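PDB 2RDP: putative transcriptional regulator MarR from Geobacillus stearothermophilus, which probably binds DNA as a dimer through a winged-helix motif and regulates transcription. Local coordinates for residues L27-R30 / G31-I34; Y38-T41 / P42-V46; D78-R82 / N83-A87. All coordinates share one frame; numbering follows the deposited sequence.

Contact 1: residues L27-R30 / G31-I34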
loop_
_atom_site.group_PDB
_atom_site.type_symbol
_atom_site.label_atom_id
_atom_site.label_comp_id
_atom_site.label_asym_id
_atom_site.label_seq_id
_atom_site.Cartn_x
_atom_site.Cartn_y
_atom_site.Cartn_z
ATOM N N LEU A 27 5.756 -3.807 0.469
ATOM C CA LEU A 27 5.678 -3.136 1.766
ATOM C C LEU A 27 4.441 -3.521 2.539
ATOM O O LEU A 27 4.468 -3.590 3.757
ATOM C CB LEU A 27 5.586 -1.647 1.522
ATOM C CG LEU A 27 6.322 -0.554 2.265
ATOM C CD1 LEU A 27 7.778 -0.942 2.658
ATOM C CD2 LEU A 27 6.306 0.716 1.354
ATOM N N LYS A 28 3.341 -3.722 1.823
ATOM C CA LYS A 28 2.058 -4.082 2.435
ATOM C C LYS A 28 2.197 -5.468 3.066
ATOM O O LYS A 28 1.801 -5.667 4.218
ATOM C CB LYS A 28 0.894 -4.033 1.407
ATOM C CG LYS A 28 -0.362 -4.682 1.880
ATOM C CD LYS A 28 -1.461 -4.644 0.840
ATOM C CE LYS A 28 -2.536 -5.623 1.209
ATOM N NZ LYS A 28 -3.672 -5.542 0.250
ATOM N N GLN A 29 2.763 -6.406 2.304
ATOM C CA GLN A 29 2.980 -7.743 2.795
ATOM C C GLN A 29 4.000 -7.814 3.956
ATOM O O GLN A 29 3.749 -8.524 4.919
ATOM C CB GLN A 29 3.382 -8.690 1.642
ATOM C CG GLN A 29 3.575 -10.149 2.057
ATOM C CD GLN A 29 2.353 -10.774 2.742
ATOM O OE1 GLN A 29 1.235 -10.225 2.716
ATOM N NE2 GLN A 29 2.552 -11.956 3.325
ATOM N N ARG A 30 5.139 -7.123 3.863
ATOM C CA ARG A 30 6.047 -7.012 5.020
ATOM C C ARG A 30 5.292 -6.535 6.271
ATOM O O ARG A 30 5.453 -7.075 7.330
ATOM C CB ARG A 30 7.201 -6.064 4.722
ATOM C CG ARG A 30 8.163 -6.664 3.808
ATOM C CD ARG A 30 9.069 -5.629 3.203
ATOM N NE ARG A 30 10.108 -6.301 2.430
ATOM C CZ ARG A 30 11.251 -6.762 2.928
ATOM N NH1 ARG A 30 11.533 -6.653 4.222
ATOM N NH2 ARG A 30 12.118 -7.347 2.125
ATOM N N GLY A 31 4.444 -5.524 6.099
ATOM C CA GLY A 31 3.593 -4.989 7.173
ATOM C C GLY A 31 2.703 -6.042 7.768
ATOM O O GLY A 31 2.605 -6.134 8.993
ATOM N N ARG A 32 2.062 -6.845 6.901
ATOM C CA ARG A 32 1.209 -7.992 7.297
ATOM C C ARG A 32 1.946 -9.044 8.126
ATOM O O ARG A 32 1.414 -9.542 9.121
ATOM C CB ARG A 32 0.599 -8.735 6.094
ATOM C CG ARG A 32 -0.337 -7.964 5.160
ATOM C CD ARG A 32 -1.379 -7.262 5.935
ATOM N NE ARG A 32 -2.690 -7.325 5.285
ATOM C CZ ARG A 32 -3.396 -6.267 4.889
ATOM N NH1 ARG A 32 -2.920 -5.022 5.051
ATOM N NH2 ARG A 32 -4.578 -6.476 4.330
ATOM N N GLU A 33 3.114 -9.437 7.641
ATOM C CA GLU A 33 3.934 -10.415 8.272
ATOM C C GLU A 33 4.328 -9.942 9.663
ATOM O O GLU A 33 4.229 -10.695 10.621
ATOM C CB GLU A 33 5.162 -10.674 7.405
ATOM C CG GLU A 33 4.785 -11.506 6.203
ATOM C CD GLU A 33 5.876 -11.702 5.160
ATOM O OE1 GLU A 33 6.984 -11.112 5.291
ATOM O OE2 GLU A 33 5.595 -12.445 4.176
ATOM N N ILE A 34 4.744 -8.684 9.772
ATOM C CA ILE A 34 5.117 -8.109 11.057
ATOM C C ILE A 34 3.938 -8.142 12.029
ATOM O O ILE A 34 4.103 -8.441 13.179
ATOM C CB ILE A 34 5.696 -6.647 10.875
ATOM C CG1 ILE A 34 7.135 -6.717 10.363
ATOM C CG2 ILE A 34 5.586 -5.818 12.155
ATOM C CD1 ILE A 34 7.603 -5.393 9.751
HETATM O O HOH W 1 0.262 -4.154 5.614
#

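Contact 2: residues Y38-T41 / P42-V46. With NA (sodium ion), chain B.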
loop_
_atom_site.group_PDB
_atom_site.type_symbol
_atom_site.label_atom_id
_atom_site.label_comp_id
_atom_site.label_asym_id
_atom_site.label_seq_id
_atom_site.Cartn_x
_atom_site.Cartn_y
_atom_site.Cartn_z
ATOM N N TYR A 38 1.405 -9.478 16.634
ATOM C CA TYR A 38 0.788 -8.452 17.467
ATOM C C TYR A 38 -0.706 -8.612 17.509
ATOM O O TYR A 38 -1.306 -9.005 16.504
ATOM C CB TYR A 38 1.185 -7.049 16.979
ATOM C CG TYR A 38 2.678 -6.873 17.102
ATOM C CD1 TYR A 38 3.274 -6.577 18.335
ATOM C CD2 TYR A 38 3.504 -7.093 16.003
ATOM C CE1 TYR A 38 4.653 -6.480 18.449
ATOM C CE2 TYR A 38 4.874 -6.991 16.108
ATOM C CZ TYR A 38 5.444 -6.683 17.317
ATOM O OH TYR A 38 6.803 -6.586 17.365
ATOM N N PRO A 39 -1.325 -8.297 18.670
ATOM C CA PRO A 39 -2.766 -8.512 18.775
ATOM C C PRO A 39 -3.632 -7.426 18.117
ATOM O O PRO A 39 -4.769 -7.249 18.516
ATOM C CB PRO A 39 -2.996 -8.597 20.303
ATOM C CG PRO A 39 -1.930 -7.716 20.876
ATOM C CD PRO A 39 -0.752 -7.767 19.931
ATOM N N ILE A 40 -3.124 -6.718 17.114
ATOM C CA ILE A 40 -3.955 -5.772 16.360
ATOM C C ILE A 40 -4.044 -6.180 14.900
ATOM O O ILE A 40 -3.258 -7.027 14.432
ATOM C CB ILE A 40 -3.429 -4.332 16.464
ATOM C CG1 ILE A 40 -1.974 -4.251 15.974
ATOM C CG2 ILE A 40 -3.589 -3.821 17.920
ATOM C CD1 ILE A 40 -1.438 -2.857 15.843
ATOM N N THR A 41 -5.008 -5.606 14.197
ATOM C CA THR A 41 -5.194 -5.873 12.785
ATOM C C THR A 41 -4.607 -4.702 11.982
ATOM O O THR A 41 -4.270 -3.658 12.566
ATOM C CB THR A 41 -6.696 -6.114 12.446
ATOM O OG1 THR A 41 -7.431 -4.890 12.561
ATOM C CG2 THR A 41 -7.282 -7.139 13.397
ATOM N N PRO A 42 -4.463 -4.855 10.642
ATOM C CA PRO A 42 -3.953 -3.735 9.847
ATOM C C PRO A 42 -4.692 -2.390 9.968
ATOM O O PRO A 42 -4.021 -1.368 10.074
ATOM C CB PRO A 42 -3.997 -4.265 8.414
ATOM C CG PRO A 42 -3.927 -5.698 8.557
ATOM C CD PRO A 42 -4.680 -6.048 9.807
ATOM N N PRO A 43 -6.048 -2.368 9.927
ATOM C CA PRO A 43 -6.701 -1.044 10.105
ATOM C C PRO A 43 -6.576 -0.468 11.539
ATOM O O PRO A 43 -6.608 0.770 11.705
ATOM C CB PRO A 43 -8.161 -1.301 9.733
ATOM C CG PRO A 43 -8.214 -2.682 9.202
ATOM C CD PRO A 43 -7.038 -3.437 9.720
ATOM N N GLN A 44 -6.408 -1.334 12.547
ATOM C CA GLN A 44 -6.117 -0.871 13.884
ATOM C C GLN A 44 -4.706 -0.269 13.952
ATOM O O GLN A 44 -4.520 0.806 14.529
ATOM C CB GLN A 44 -6.323 -1.971 14.925
ATOM C CG GLN A 44 -7.768 -2.428 15.038
ATOM C CD GLN A 44 -7.912 -3.717 15.868
ATOM O OE1 GLN A 44 -6.937 -4.375 16.199
ATOM N NE2 GLN A 44 -9.142 -4.063 16.204
ATOM N N PHE A 45 -3.719 -0.929 13.336
ATOM C CA PHE A 45 -2.415 -0.289 13.130
ATOM C C PHE A 45 -2.541 1.147 12.551
ATOM O O PHE A 45 -2.061 2.113 13.163
ATOM C CB PHE A 45 -1.453 -1.172 12.313
ATOM C CG PHE A 45 -0.167 -0.477 11.974
ATOM C CD1 PHE A 45 0.843 -0.354 12.919
ATOM C CD2 PHE A 45 0.004 0.115 10.725
ATOM C CE1 PHE A 45 2.014 0.337 12.631
ATOM C CE2 PHE A 45 1.202 0.796 10.410
ATOM C CZ PHE A 45 2.208 0.889 11.387
ATOM N N VAL A 46 -3.222 1.297 11.414
ATOM C CA VAL A 46 -3.385 2.622 10.801
ATOM C C VAL A 46 -4.033 3.626 11.771
ATOM O O VAL A 46 -3.540 4.749 11.940
ATOM C CB VAL A 46 -4.179 2.534 9.484
ATOM C CG1 VAL A 46 -4.422 3.910 8.888
ATOM C CG2 VAL A 46 -3.429 1.629 8.453
HETATM NA NA NA B . -2.277 -9.541 14.199
#

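Contact 3: residues D78-R82 / N83-A87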
loop_
_atom_site.group_PDB
_atom_site.type_symbol
_atom_site.label_atom_id
_atom_site.label_comp_id
_atom_site.label_asym_id
_atom_site.label_seq_id
_atom_site.Cartn_x
_atom_site.Cartn_y
_atom_site.Cartn_z
ATOM N N ASP A 78 -14.869 1.352 18.195
ATOM C CA ASP A 78 -15.568 0.460 19.130
ATOM C C ASP A 78 -14.759 -0.805 19.487
ATOM O O ASP A 78 -14.650 -1.105 20.672
ATOM C CB ASP A 78 -16.960 0.056 18.606
ATOM C CG ASP A 78 -17.974 1.219 18.595
ATOM O OD1 ASP A 78 -17.658 2.305 19.137
ATOM O OD2 ASP A 78 -19.098 1.035 18.021
ATOM N N ARG A 79 -14.216 -1.534 18.488
ATOM C CA ARG A 79 -13.369 -2.734 18.755
ATOM C C ARG A 79 -12.160 -2.364 19.607
ATOM O O ARG A 79 -11.877 -3.034 20.600
ATOM C CB ARG A 79 -12.844 -3.417 17.467
ATOM C CG ARG A 79 -13.521 -4.738 17.026
ATOM C CD ARG A 79 -12.849 -6.029 17.551
ATOM N NE ARG A 79 -13.865 -6.994 18.036
ATOM C CZ ARG A 79 -13.974 -7.478 19.294
ATOM N NH1 ARG A 79 -14.957 -8.329 19.598
ATOM N NH2 ARG A 79 -13.101 -7.145 20.252
HETATM N N MSE A 80 -11.455 -1.298 19.228
HETATM C CA MSE A 80 -10.242 -0.917 19.932
HETATM C C MSE A 80 -10.503 -0.444 21.333
HETATM O O MSE A 80 -9.710 -0.692 22.227
HETATM C CB MSE A 80 -9.496 0.147 19.171
HETATM C CG MSE A 80 -8.996 -0.345 17.842
HETATM SE SE MSE A 80 -8.045 1.056 16.884
HETATM C CE MSE A 80 -9.473 2.293 16.465
ATOM N N GLU A 81 -11.612 0.252 21.527
ATOM C CA GLU A 81 -12.012 0.682 22.857
ATOM C C GLU A 81 -12.338 -0.539 23.765
ATOM O O GLU A 81 -11.915 -0.607 24.913
ATOM C CB GLU A 81 -13.187 1.662 22.765
ATOM C CG GLU A 81 -13.617 2.179 24.134
ATOM C CD GLU A 81 -14.780 3.170 24.118
ATOM O OE1 GLU A 81 -15.740 2.985 23.319
ATOM O OE2 GLU A 81 -14.730 4.116 24.955
ATOM N N ARG A 82 -13.074 -1.498 23.213
ATOM C CA ARG A 82 -13.429 -2.744 23.879
ATOM C C ARG A 82 -12.172 -3.486 24.333
ATOM O O ARG A 82 -12.166 -4.021 25.433
ATOM C CB ARG A 82 -14.255 -3.616 22.927
ATOM C CG ARG A 82 -15.511 -4.284 23.505
ATOM C CD ARG A 82 -16.686 -4.356 22.464
ATOM N NE ARG A 82 -16.301 -4.854 21.122
ATOM C CZ ARG A 82 -16.743 -4.345 19.951
ATOM N NH1 ARG A 82 -17.576 -3.301 19.928
ATOM N NH2 ARG A 82 -16.346 -4.863 18.791
ATOM N N ASN A 83 -11.123 -3.502 23.489
ATOM C CA ASN A 83 -9.842 -4.169 23.798
ATOM C C ASN A 83 -8.841 -3.301 24.554
ATOM O O ASN A 83 -7.669 -3.675 24.651
ATOM C CB ASN A 83 -9.122 -4.658 22.525
ATOM C CG ASN A 83 -9.997 -5.538 21.630
ATOM O OD1 ASN A 83 -11.013 -6.082 22.066
ATOM N ND2 ASN A 83 -9.597 -5.672 20.346
ATOM N N GLY A 84 -9.278 -2.136 25.034
ATOM C CA GLY A 84 -8.443 -1.254 25.852
ATOM C C GLY A 84 -7.257 -0.583 25.173
ATOM O O GLY A 84 -6.304 -0.178 25.844
ATOM N N LEU A 85 -7.308 -0.447 23.848
ATOM C CA LEU A 85 -6.257 0.241 23.084
ATOM C C LEU A 85 -6.468 1.743 23.034
ATOM O O LEU A 85 -5.517 2.484 22.902
ATOM C CB LEU A 85 -6.230 -0.263 21.634
ATOM C CG LEU A 85 -6.067 -1.759 21.406
ATOM C CD1 LEU A 85 -6.373 -2.122 19.943
ATOM C CD2 LEU A 85 -4.668 -2.194 21.847
ATOM N N VAL A 86 -7.726 2.181 23.116
ATOM C CA VAL A 86 -8.090 3.611 23.058
ATOM C C VAL A 86 -9.241 3.868 24.022
ATOM O O VAL A 86 -9.960 2.943 24.391
ATOM C CB VAL A 86 -8.531 4.092 21.585
ATOM C CG1 VAL A 86 -7.507 3.680 20.517
ATOM C CG2 VAL A 86 -9.912 3.595 21.207
ATOM N N ALA A 87 -9.414 5.123 24.418
ATOM C CA ALA A 87 -10.585 5.544 25.184
ATOM C C ALA A 87 -11.258 6.687 24.438
ATOM O O ALA A 87 -10.623 7.371 23.633
ATOM C CB ALA A 87 -10.186 5.994 26.596
HETATM O O HOH W 2 -10.860 1.368 26.371
#

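Contact 1: residues L27-R30 / G31-I34
Gln29 sends CG anti to its own backbone N (chi1 -177°) and then bends at chi2 (56°), while Glu33 carries CG beside its backbone N and runs out extended, and these torsions bring amide and carboxylate together one turn apart on helix 10-35. The contact is an i to i+4 pairing along an alpha-helix: Gln29 NE2 donates to Glu33 OE2 at 3.2 Å. The amide is turned 82° from the carboxylate, and NE2 meets Glu33 OE2 from above the carboxylate plane, a somewhat long and bent bond. On its other branch the amide lies against Arg32, with Gln29 OE1 3.7 Å from Arg32 CG. With an alanine here in place of the glutamine, the Glu33 carboxylate is likely to lose this donor and to turn more freely.

Beside this pair, Lys28 and Arg32 also stand one turn apart. The extended Lys28 chain lays CE over one face of the Arg32 guanidinium, toward its rim and 3.8 Å from CZ, and the two cationic ends come within 4.3 Å, Lys28 NZ to Arg32 NH2, a proximity that is likely to be mildly unfavourable. A water donates to Lys28 O at 2.6 Å and weakly accepts from Arg32 NH1.

Arg30 turns to other partners, with a salt bridge to Asp120 and hydrogen bonds to Asn26 and to the backbone of Met147 of the second subunit, which places this side of the helix at the dimer interface. Ile34 faces helix 104-124. Beneath the side chains the backbone bonding continues, Ile34 N donating to Arg30 O at 3.0 Å.

Contact 2: residues Y38-T41 / P42-V46
Pro42 opens helix 42-54 directly after Thr41, the N-cap residue, and the contact forms the N-terminal cap of this helix in the winged-helix domain. Pro43 follows in the first turn, its CD 3.2 Å from Thr41 OG1. Neither proline has an N-H to offer, and the Thr41 hydroxyl sits over the start of the helix against the second proline ring and the Gln44 chain.

Gln44 is the next residue to reach back. Its CG lies beside its backbone N (chi1 -65°) and the chain then extends, carrying the amide back to the loop, where OE1 accepts from Thr41 N at 3.0 Å, one half of a capping box. The donor stands 46° out of the carbonyl plane, so the bond is not aimed at a lone pair. The same oxygen also rests 3.3 Å from Ile40 CA, and the Gln44 side chain packs on Leu76 and Met80 of helix 70-82 as well.

Phe45 closes the first turn with a nearly straight bond from its N to Thr41 O, 2.9 Å long. Its ring leads away from the loop toward Leu35 and Val113 of its own chain and Arg21 of the second subunit, while Ile40 CD1 touches Phe45 CB and reaches the ring edge. The Ile40 carbonyl, with those of Tyr38 and Leu35, binds the sodium ion: Tyr38 O lies 2.6 Å and Ile40 O 2.7 Å from the metal.

Contact 3: residues D78-R82 / N83-A87
Glu81 O is gripped by two donors, Gly84 N at 3.1 Å and a water at 2.7 Å. Next to it Met80 O accepts from Leu85 N at 2.9 Å; the two backbone bonds form a Schellman motif that ends helix 70-82, with Gly84, at positive phi, as its C-prime residue. They differ in direction: Gly84 N stands well above the carbonyl plane of Glu81, 68° out of it, whereas Leu85 N is tilted only modestly from that of Met80. The water also donates to Val86 O, bridging helix end and strand start. Val86 O is in turn approached by Glu81 CA in a CA-H...O contact.

On the apolar side of the turn, the selenomethionine Met80 carries CG beside its backbone N (chi1 -65°) and touches Leu85, CG to CD1 3.8 Å, the two side chains lying roughly perpendicular. Val86 CG2 lies 4.0 Å from Met80 CB. Met80 and Val86 continue onto helix 42-54, and Leu85 onto Ile40, so the turn is closed over the apolar core of the winged-helix domain.

On the outer side, Arg79 turns its guanidinium edge to the Asn83 amide; NH2 and OD1 are 3.0 Å apart, with the two planes 30° from each other. Glu81 OE1 and Asp78 OD1 both pair with Arg88, tying the helix to the strand that follows. The carbonyls of Arg79, Met80 and Glu81 thus find donors in Asn83 N, Leu85 N, Gly84 N and water, and the chain passes into the wing strand 86-90 with Met80, Leu85 and Val86 buried.

The three contacts follow one another along the chain without overlap. Contact 1 lies on helix 10-35, contact 2 joins the next loop to the start of helix 42-54, and contact 3 joins the end of helix 70-82 to strand 86-90. The centres of contacts 1 and 2 lie about 11 Å apart, and the contacts meet where Arg32 NH1 packs on Pro42 CB; those of contacts 2 and 3 lie about 12 Å apart, and Gln44 meets Met80 and Ile40 meets Leu85. Contacts 1 and 3, about 23 Å apart between centres, do not touch. Contacts 2 and 3 both belong to the winged-helix part, which contact 2 joins to helix 10-35, a helix touching the second subunit.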